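Local coordinates for CELL WALL surface anchor family protein (Streptococcus pneumoniae, PDB 2WW8) that serves as the adhesin of the pneumococcal pilus and probably binds host components during attachment to host cells, at residues A[86-91]-A[135-140]; A[738-743]-A[817-822]. All coordinates share one frame; numbering follows the deposited sequence.

Interaction 1 (A[86-91]-A[135-140])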
ATOM      1  N   THR A  86      28.732  -5.474  37.856  1.00 43.16           N
ATOM      2  CA  THR A  86      27.293  -5.258  38.075  1.00 41.34           C
ATOM      3  C   THR A  86      26.697  -5.517  39.488  1.00 40.14           C
ATOM      4  O   THR A  86      25.572  -5.091  39.775  1.00 40.33           O
ATOM      5  CB  THR A  86      26.485  -6.047  37.005  1.00 41.30           C
ATOM      6  OG1 THR A  86      26.515  -7.448  37.316  1.00 41.47           O
ATOM      7  CG2 THR A  86      27.029  -5.801  35.583  1.00 40.64           C
ATOM      8  N   GLY A  87      27.411  -6.190  40.388  1.00 38.29           N
ATOM      9  CA  GLY A  87      26.864  -6.477  41.720  1.00 36.14           C
ATOM     10  C   GLY A  87      25.620  -7.351  41.784  1.00 34.50           C
ATOM     11  O   GLY A  87      24.922  -7.349  42.799  1.00 34.67           O
ATOM     12  N   GLU A  88      25.354  -8.103  40.713  1.00 32.71           N
ATOM     13  CA  GLU A  88      24.170  -8.963  40.572  1.00 30.70           C
ATOM     14  C   GLU A  88      24.510 -10.450  40.572  1.00 28.26           C
ATOM     15  O   GLU A  88      25.510 -10.854  39.984  1.00 27.91           O
ATOM     16  CB  GLU A  88      23.475  -8.693  39.225  1.00 31.50           C
ATOM     17  CG  GLU A  88      22.695  -7.376  39.054  1.00 34.42           C
ATOM     18  CD  GLU A  88      22.348  -7.065  37.593  1.00 38.57           C
ATOM     19  OE1 GLU A  88      22.726  -7.852  36.692  1.00 39.95           O
ATOM     20  OE2 GLU A  88      21.705  -6.021  37.334  1.00 38.56           O
ATOM     21  N   ALA A  89      23.673 -11.274  41.191  1.00 25.60           N
ATOM     22  CA  ALA A  89      23.755 -12.715  40.949  1.00 24.15           C
ATOM     23  C   ALA A  89      22.599 -13.203  40.062  1.00 22.82           C
ATOM     24  O   ALA A  89      21.433 -13.055  40.409  1.00 21.58           O
ATOM     25  CB  ALA A  89      23.802 -13.493  42.251  1.00 23.41           C
ATOM     26  N   ILE A  90      22.932 -13.796  38.918  1.00 22.05           N
ATOM     27  CA  ILE A  90      21.952 -14.053  37.864  1.00 21.32           C
ATOM     28  C   ILE A  90      21.783 -15.554  37.657  1.00 20.62           C
ATOM     29  O   ILE A  90      22.754 -16.220  37.324  1.00 20.56           O
ATOM     30  CB  ILE A  90      22.441 -13.437  36.526  1.00 21.55           C
ATOM     31  CG1 ILE A  90      22.904 -11.987  36.708  1.00 21.50           C
ATOM     32  CG2 ILE A  90      21.371 -13.552  35.443  1.00 21.72           C
ATOM     33  CD1 ILE A  90      23.943 -11.558  35.699  1.00 20.60           C
ATOM     34  N   PHE A  91      20.576 -16.078  37.851  1.00 20.05           N
ATOM     35  CA  PHE A  91      20.204 -17.409  37.366  1.00 20.65           C
ATOM     36  C   PHE A  91      19.464 -17.382  36.011  1.00 20.81           C
ATOM     37  O   PHE A  91      18.364 -16.834  35.909  1.00 20.44           O
ATOM     38  CB  PHE A  91      19.329 -18.131  38.393  1.00 20.99           C
ATOM     39  CG  PHE A  91      20.031 -18.457  39.682  1.00 23.27           C
ATOM     40  CD1 PHE A  91      20.610 -19.708  39.862  1.00 24.96           C
ATOM     41  CD2 PHE A  91      20.109 -17.519  40.709  1.00 22.95           C
ATOM     42  CE1 PHE A  91      21.260 -20.021  41.048  1.00 28.08           C
ATOM     43  CE2 PHE A  91      20.756 -17.815  41.906  1.00 27.21           C
ATOM     44  CZ  PHE A  91      21.334 -19.072  42.079  1.00 27.46           C
ATOM     45  N   GLU A 135      11.624  -5.580  41.659  1.00 30.63           N
ATOM     46  CA  GLU A 135      11.540  -4.809  40.418  1.00 30.28           C
ATOM     47  C   GLU A 135      11.476  -5.790  39.247  1.00 29.31           C
ATOM     48  O   GLU A 135      12.211  -6.776  39.225  1.00 29.83           O
ATOM     49  CB  GLU A 135      12.748  -3.877  40.213  1.00 30.14           C
ATOM     50  CG  GLU A 135      13.069  -2.878  41.324  1.00 31.67           C
ATOM     51  CD  GLU A 135      12.061  -1.743  41.494  1.00 35.64           C
ATOM     52  OE1 GLU A 135      10.934  -1.794  40.956  1.00 36.45           O
ATOM     53  OE2 GLU A 135      12.391  -0.761  42.192  1.00 36.80           O
ATOM     54  N   ASN A 136      10.614  -5.550  38.265  1.00 28.26           N
ATOM     55  CA  ASN A 136      10.736  -6.313  37.028  1.00 26.90           C
ATOM     56  C   ASN A 136      11.621  -5.544  36.075  1.00 26.81           C
ATOM     57  O   ASN A 136      11.382  -4.366  35.850  1.00 27.42           O
ATOM     58  CB  ASN A 136       9.364  -6.624  36.474  1.00 25.90           C
ATOM     59  CG  ASN A 136       8.495  -7.248  37.528  1.00 26.06           C
ATOM     60  OD1 ASN A 136       8.767  -8.347  38.002  1.00 26.87           O
ATOM     61  ND2 ASN A 136       7.467  -6.533  37.940  1.00 26.27           N
ATOM     62  N   ARG A 137      12.659  -6.178  35.545  1.00 26.44           N
ATOM     63  CA  ARG A 137      13.646  -5.436  34.773  1.00 27.06           C
ATOM     64  C   ARG A 137      13.544  -5.667  33.255  1.00 25.97           C
ATOM     65  O   ARG A 137      13.246  -6.775  32.808  1.00 24.88           O
ATOM     66  CB  ARG A 137      15.045  -5.765  35.289  1.00 27.96           C
ATOM     67  CG  ARG A 137      16.049  -4.641  35.090  1.00 33.66           C
ATOM     68  CD  ARG A 137      16.360  -3.899  36.387  1.00 38.88           C
ATOM     69  NE  ARG A 137      17.693  -3.293  36.311  1.00 44.12           N
ATOM     70  CZ  ARG A 137      18.845  -3.889  36.638  1.00 47.28           C
ATOM     71  NH1 ARG A 137      18.880  -5.147  37.091  1.00 47.14           N
ATOM     72  NH2 ARG A 137      19.989  -3.218  36.514  1.00 47.37           N
ATOM     73  N   GLU A 138      13.804  -4.614  32.482  1.00 24.90           N
ATOM     74  CA  GLU A 138      13.871  -4.695  31.027  1.00 24.98           C
ATOM     75  C   GLU A 138      14.806  -5.810  30.606  1.00 23.33           C
ATOM     76  O   GLU A 138      15.932  -5.849  31.067  1.00 23.75           O
ATOM     77  CB  GLU A 138      14.474  -3.425  30.432  1.00 25.75           C
ATOM     78  CG  GLU A 138      13.713  -2.152  30.714  1.00 30.29           C
ATOM     79  CD  GLU A 138      12.429  -2.082  29.910  1.00 34.27           C
ATOM     80  OE1 GLU A 138      12.388  -2.628  28.784  1.00 35.21           O
ATOM     81  OE2 GLU A 138      11.466  -1.466  30.415  1.00 36.48           O
ATOM     82  N   GLU A 139      14.351  -6.680  29.715  1.00 21.70           N
ATOM     83  CA  GLU A 139      15.190  -7.660  29.052  1.00 20.18           C
ATOM     84  C   GLU A 139      15.353  -7.311  27.559  1.00 19.67           C
ATOM     85  O   GLU A 139      14.444  -6.731  26.963  1.00 19.00           O
ATOM     86  CB  GLU A 139      14.520  -9.018  29.240  1.00 20.05           C
ATOM     87  CG  GLU A 139      15.312 -10.174  28.681  1.00 22.49           C
ATOM     88  CD  GLU A 139      16.639 -10.328  29.402  1.00 23.80           C
ATOM     89  OE1 GLU A 139      17.622  -9.670  28.982  1.00 23.87           O
ATOM     90  OE2 GLU A 139      16.673 -11.102  30.382  1.00 21.50           O
ATOM     91  N   ALA A 140      16.498  -7.646  26.962  1.00 18.29           N
ATOM     92  CA  ALA A 140      16.792  -7.355  25.567  1.00 17.73           C
ATOM     93  C   ALA A 140      16.109  -8.401  24.699  1.00 17.77           C
ATOM     94  O   ALA A 140      15.996  -9.559  25.094  1.00 16.57           O
ATOM     95  CB  ALA A 140      18.285  -7.383  25.319  1.00 17.56           C
TER

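Interaction 2 (A[738-743]-A[817-822])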
ATOM      1  N   ILE A 738      31.578 -12.847  71.982  1.00 22.94           N
ATOM      2  CA  ILE A 738      32.623 -13.650  72.607  1.00 21.84           C
ATOM      3  C   ILE A 738      32.235 -13.800  74.085  1.00 20.86           C
ATOM      4  O   ILE A 738      31.711 -12.870  74.713  1.00 20.63           O
ATOM      5  CB  ILE A 738      34.051 -13.056  72.388  1.00 21.38           C
ATOM      6  CG1 ILE A 738      35.110 -13.999  72.971  1.00 21.40           C
ATOM      7  CG2 ILE A 738      34.188 -11.625  72.966  1.00 22.40           C
ATOM      8  CD1 ILE A 738      36.507 -13.849  72.347  1.00 20.48           C
ATOM      9  N   GLU A 739      32.436 -14.995  74.623  1.00 18.80           N
ATOM     10  CA  GLU A 739      32.062 -15.283  75.999  1.00 17.52           C
ATOM     11  C   GLU A 739      33.236 -15.986  76.693  1.00 17.02           C
ATOM     12  O   GLU A 739      33.864 -16.863  76.083  1.00 16.58           O
ATOM     13  CB  GLU A 739      30.852 -16.198  76.016  1.00 17.03           C
ATOM     14  CG  GLU A 739      30.412 -16.533  77.417  1.00 18.69           C
ATOM     15  CD  GLU A 739      29.165 -17.367  77.373  1.00 25.21           C
ATOM     16  OE1 GLU A 739      29.279 -18.609  77.237  1.00 27.17           O
ATOM     17  OE2 GLU A 739      28.082 -16.740  77.431  1.00 22.06           O
ATOM     18  N   PHE A 740      33.502 -15.608  77.943  1.00 16.35           N
ATOM     19  CA  PHE A 740      34.597 -16.157  78.752  1.00 15.63           C
ATOM     20  C   PHE A 740      33.931 -16.733  80.011  1.00 16.35           C
ATOM     21  O   PHE A 740      32.880 -16.240  80.471  1.00 15.75           O
ATOM     22  CB  PHE A 740      35.580 -15.065  79.189  1.00 15.93           C
ATOM     23  CG  PHE A 740      36.264 -14.315  78.063  1.00 16.20           C
ATOM     24  CD1 PHE A 740      35.697 -13.185  77.481  1.00 15.86           C
ATOM     25  CD2 PHE A 740      37.516 -14.701  77.623  1.00 14.78           C
ATOM     26  CE1 PHE A 740      36.348 -12.484  76.450  1.00 15.89           C
ATOM     27  CE2 PHE A 740      38.170 -13.996  76.596  1.00 14.49           C
ATOM     28  CZ  PHE A 740      37.594 -12.874  76.013  1.00 15.95           C
ATOM     29  N   ILE A 741      34.520 -17.800  80.547  1.00 15.27           N
ATOM     30  CA  ILE A 741      34.059 -18.366  81.798  1.00 14.19           C
ATOM     31  C   ILE A 741      35.184 -18.154  82.807  1.00 15.08           C
ATOM     32  O   ILE A 741      36.325 -18.632  82.610  1.00 13.10           O
ATOM     33  CB  ILE A 741      33.702 -19.843  81.687  1.00 14.97           C
ATOM     34  CG1 ILE A 741      32.605 -20.050  80.640  1.00 17.22           C
ATOM     35  CG2 ILE A 741      33.216 -20.370  83.060  1.00 12.78           C
ATOM     36  CD1 ILE A 741      32.995 -20.934  79.511  1.00 22.31           C
ATOM     37  N   LYS A 742      34.859 -17.403  83.867  1.00 16.14           N
ATOM     38  CA  LYS A 742      35.787 -17.210  84.989  1.00 14.84           C
ATOM     39  C   LYS A 742      35.803 -18.480  85.849  1.00 15.66           C
ATOM     40  O   LYS A 742      34.739 -18.933  86.294  1.00 14.93           O
ATOM     41  CB  LYS A 742      35.339 -16.047  85.883  1.00 15.49           C
ATOM     42  CG  LYS A 742      36.407 -15.751  86.988  1.00 11.45           C
ATOM     43  CD  LYS A 742      37.603 -15.015  86.343  1.00 12.04           C
ATOM     44  CE  LYS A 742      38.669 -14.578  87.358  1.00 16.90           C
ATOM     45  NZ  LYS A 742      39.105 -15.748  88.170  1.00 15.19           N
ATOM     46  N   VAL A 743      36.980 -19.052  86.098  1.00 15.31           N
ATOM     47  CA  VAL A 743      37.062 -20.315  86.835  1.00 13.64           C
ATOM     48  C   VAL A 743      38.221 -20.368  87.830  1.00 15.00           C
ATOM     49  O   VAL A 743      39.213 -19.634  87.721  1.00 12.99           O
ATOM     50  CB  VAL A 743      37.213 -21.574  85.896  1.00 15.53           C
ATOM     51  CG1 VAL A 743      36.087 -21.640  84.866  1.00 13.90           C
ATOM     52  CG2 VAL A 743      38.610 -21.599  85.221  1.00 15.03           C
ATOM     53  N   PRO A 817      45.101  -5.973  83.031  1.00 17.02           N
ATOM     54  CA  PRO A 817      44.751  -6.471  81.696  1.00 16.77           C
ATOM     55  C   PRO A 817      44.815  -8.015  81.653  1.00 16.49           C
ATOM     56  O   PRO A 817      45.758  -8.610  82.171  1.00 15.58           O
ATOM     57  CB  PRO A 817      45.861  -5.895  80.798  1.00 17.19           C
ATOM     58  CG  PRO A 817      47.043  -5.677  81.714  1.00 18.41           C
ATOM     59  CD  PRO A 817      46.469  -5.406  83.092  1.00 17.47           C
ATOM     60  N   ILE A 818      43.815  -8.665  81.072  1.00 14.85           N
ATOM     61  CA  ILE A 818      43.807 -10.133  80.976  1.00 15.67           C
ATOM     62  C   ILE A 818      43.911 -10.640  79.525  1.00 16.21           C
ATOM     63  O   ILE A 818      44.853 -11.364  79.175  1.00 15.48           O
ATOM     64  CB  ILE A 818      42.572 -10.757  81.667  1.00 15.18           C
ATOM     65  CG1 ILE A 818      42.388 -10.166  83.070  1.00 15.62           C
ATOM     66  CG2 ILE A 818      42.693 -12.307  81.731  1.00 15.91           C
ATOM     67  CD1 ILE A 818      43.560 -10.499  83.983  1.00 12.61           C
ATOM     68  N   VAL A 819      42.966 -10.221  78.685  1.00 14.96           N
ATOM     69  CA  VAL A 819      42.888 -10.736  77.322  1.00 16.00           C
ATOM     70  C   VAL A 819      42.775  -9.583  76.329  1.00 16.93           C
ATOM     71  O   VAL A 819      42.081  -8.583  76.595  1.00 16.41           O
ATOM     72  CB  VAL A 819      41.625 -11.606  77.079  1.00 16.56           C
ATOM     73  CG1 VAL A 819      41.709 -12.286  75.694  1.00 16.36           C
ATOM     74  CG2 VAL A 819      41.431 -12.660  78.156  1.00 15.68           C
ATOM     75  N   ALA A 820      43.461  -9.762  75.199  1.00 17.00           N
ATOM     76  CA  ALA A 820      43.322  -8.907  74.017  1.00 18.45           C
ATOM     77  C   ALA A 820      42.671  -9.700  72.897  1.00 18.36           C
ATOM     78  O   ALA A 820      42.902 -10.910  72.752  1.00 17.62           O
ATOM     79  CB  ALA A 820      44.674  -8.385  73.534  1.00 17.35           C
ATOM     80  N   PHE A 821      41.861  -9.012  72.101  1.00 18.09           N
ATOM     81  CA  PHE A 821      41.349  -9.643  70.874  1.00 19.10           C
ATOM     82  C   PHE A 821      40.868  -8.533  69.950  1.00 19.81           C
ATOM     83  O   PHE A 821      40.796  -7.383  70.383  1.00 20.12           O
ATOM     84  CB  PHE A 821      40.212 -10.633  71.160  1.00 17.68           C
ATOM     85  CG  PHE A 821      39.001 -10.017  71.831  1.00 18.65           C
ATOM     86  CD1 PHE A 821      38.875 -10.026  73.218  1.00 15.49           C
ATOM     87  CD2 PHE A 821      37.986  -9.414  71.081  1.00 16.74           C
ATOM     88  CE1 PHE A 821      37.750  -9.459  73.841  1.00 14.47           C
ATOM     89  CE2 PHE A 821      36.870  -8.853  71.684  1.00 13.21           C
ATOM     90  CZ  PHE A 821      36.739  -8.880  73.061  1.00 17.42           C
ATOM     91  N   GLN A 822      40.547  -8.899  68.709  1.00 20.88           N
ATOM     92  CA  GLN A 822      40.018  -8.011  67.684  1.00 21.66           C
ATOM     93  C   GLN A 822      38.705  -8.543  67.118  1.00 21.90           C
ATOM     94  O   GLN A 822      38.506  -9.756  66.992  1.00 22.20           O
ATOM     95  CB  GLN A 822      41.009  -7.946  66.524  1.00 22.70           C
ATOM     96  CG  GLN A 822      41.928  -6.767  66.563  1.00 25.66           C
ATOM     97  CD  GLN A 822      42.455  -6.449  65.171  1.00 29.04           C
ATOM     98  OE1 GLN A 822      42.039  -5.483  64.528  1.00 28.94           O
ATOM     99  NE2 GLN A 822      43.365  -7.286  64.694  1.00 31.23           N
TER

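Interaction 1 (A[86-91]-A[135-140])
Glu88 and Arg137 form a salt bridge, and a single carboxylate oxygen of Glu88 does the touching. Arg137 NH1 gives the straighter of two hydrogen bonds to Glu88 OE2, at 3.0 Å with an N-H...O angle of 161°. A second bond from Arg137 NH2 to the same Glu88 OE2, at 3.4 Å, is weak. The oxygen therefore sits at the edge of the guanidinium, near its plane. Seen from the acid, the NH1 donor lies above the carboxylate plane. The two flat groups stand 90° apart, so this is not the coplanar pairing in which each carboxylate oxygen takes one N-H.

Each side chain reaches across to the other from its own segment. Glu88 is extended beyond CG and reaches out past Val51 and Lys53 of strand 48-55. Arg137 has CG anti to its backbone N (chi1 -152°), and a bend at chi2 turns the guanidinium to the acid. The strongest polar partner of Arg137 is Glu726 of strand 724-730, which its NH1 also meets in a salt bridge, so two acids share this arginine.

Strands 88-94 and 135-137 are the outer strands of a four-stranded mixed sheet. Strands 48-55 and 724-730 lie between them, and the ion pair spans both across one face. Ala89 and Phe91 instead pack against Phe67 of the other sheet of this prealbumin-like sandwich. Nearby, Glu139 forms a salt bridge with Lys49. The contact is small, at 62 Å², and partly exposed. Solvent would probably weaken the Glu88–Arg137 pair, while the cationic arginine should offset the negative charge of both Glu88 and Glu726.

Interaction 2 (A[738-743]-A[817-822])
Ile738 and Phe821 make one of two aliphatic-aromatic contacts between these strands. Ile738 CG2 lies 3.7 Å from Phe821 CZ, as the two side chains run alongside one another, pointing opposite ways. In the other, Phe740 and Val819 reach toward each other from their two strands, and the valine methyls meet the CE2 corner of the ring. Phe740 CE2 lies 3.9 Å from Val819 CG2, and Val819 CG1 is almost as close.

One aromatic pair joins them. Phe740 CZ is 4.1 Å from Phe821 CE1, which approaches at the edge of the Phe740 ring. Phe821 CG is held between its backbone N and carbonyl carbon (chi1 60°), which turns the ring so that CZ meets Ile738 and CE1 meets Phe740.

No hydrogen bond crosses. The segments run antiparallel at 165°, with their axes 11.2 Å apart, as strands of two facing sheets do. This is core packing of a prealbumin-like (CnaB-type) sandwich.

Around it, Tyr799 of strand 797-805 lies nearly parallel to the Phe821 ring. Ile818 and Val819 form a classic beta bulge opposite Leu801. Strand 849-854 flanks strand 736-744: Ile852 packs on Phe740, and an intramolecular isopeptide bond, as in other CnaB-type pilin domains, joins Lys742 NZ to Asn854 CG, tying the two strands covalently.

Overall arrangement
From the N terminus, the chain first lays down strand 48-55 and then reaches interaction 1, which closes a loop of 43 residues between 86-91 and 135-140. The chain then leaves for the metal-binding parts and returns through strand 724-730, which completes the sheet spanned by interaction 1. Interaction 2 opens shortly afterwards and closes over 73 residues. The two contacts are in series and neither nest nor cross. Their centres are 46 Å apart, with no touch. Interaction 1 ties the outer strands of one sheet, whereas interaction 2 joins the two sheets of a second prealbumin-like domain near the C terminus.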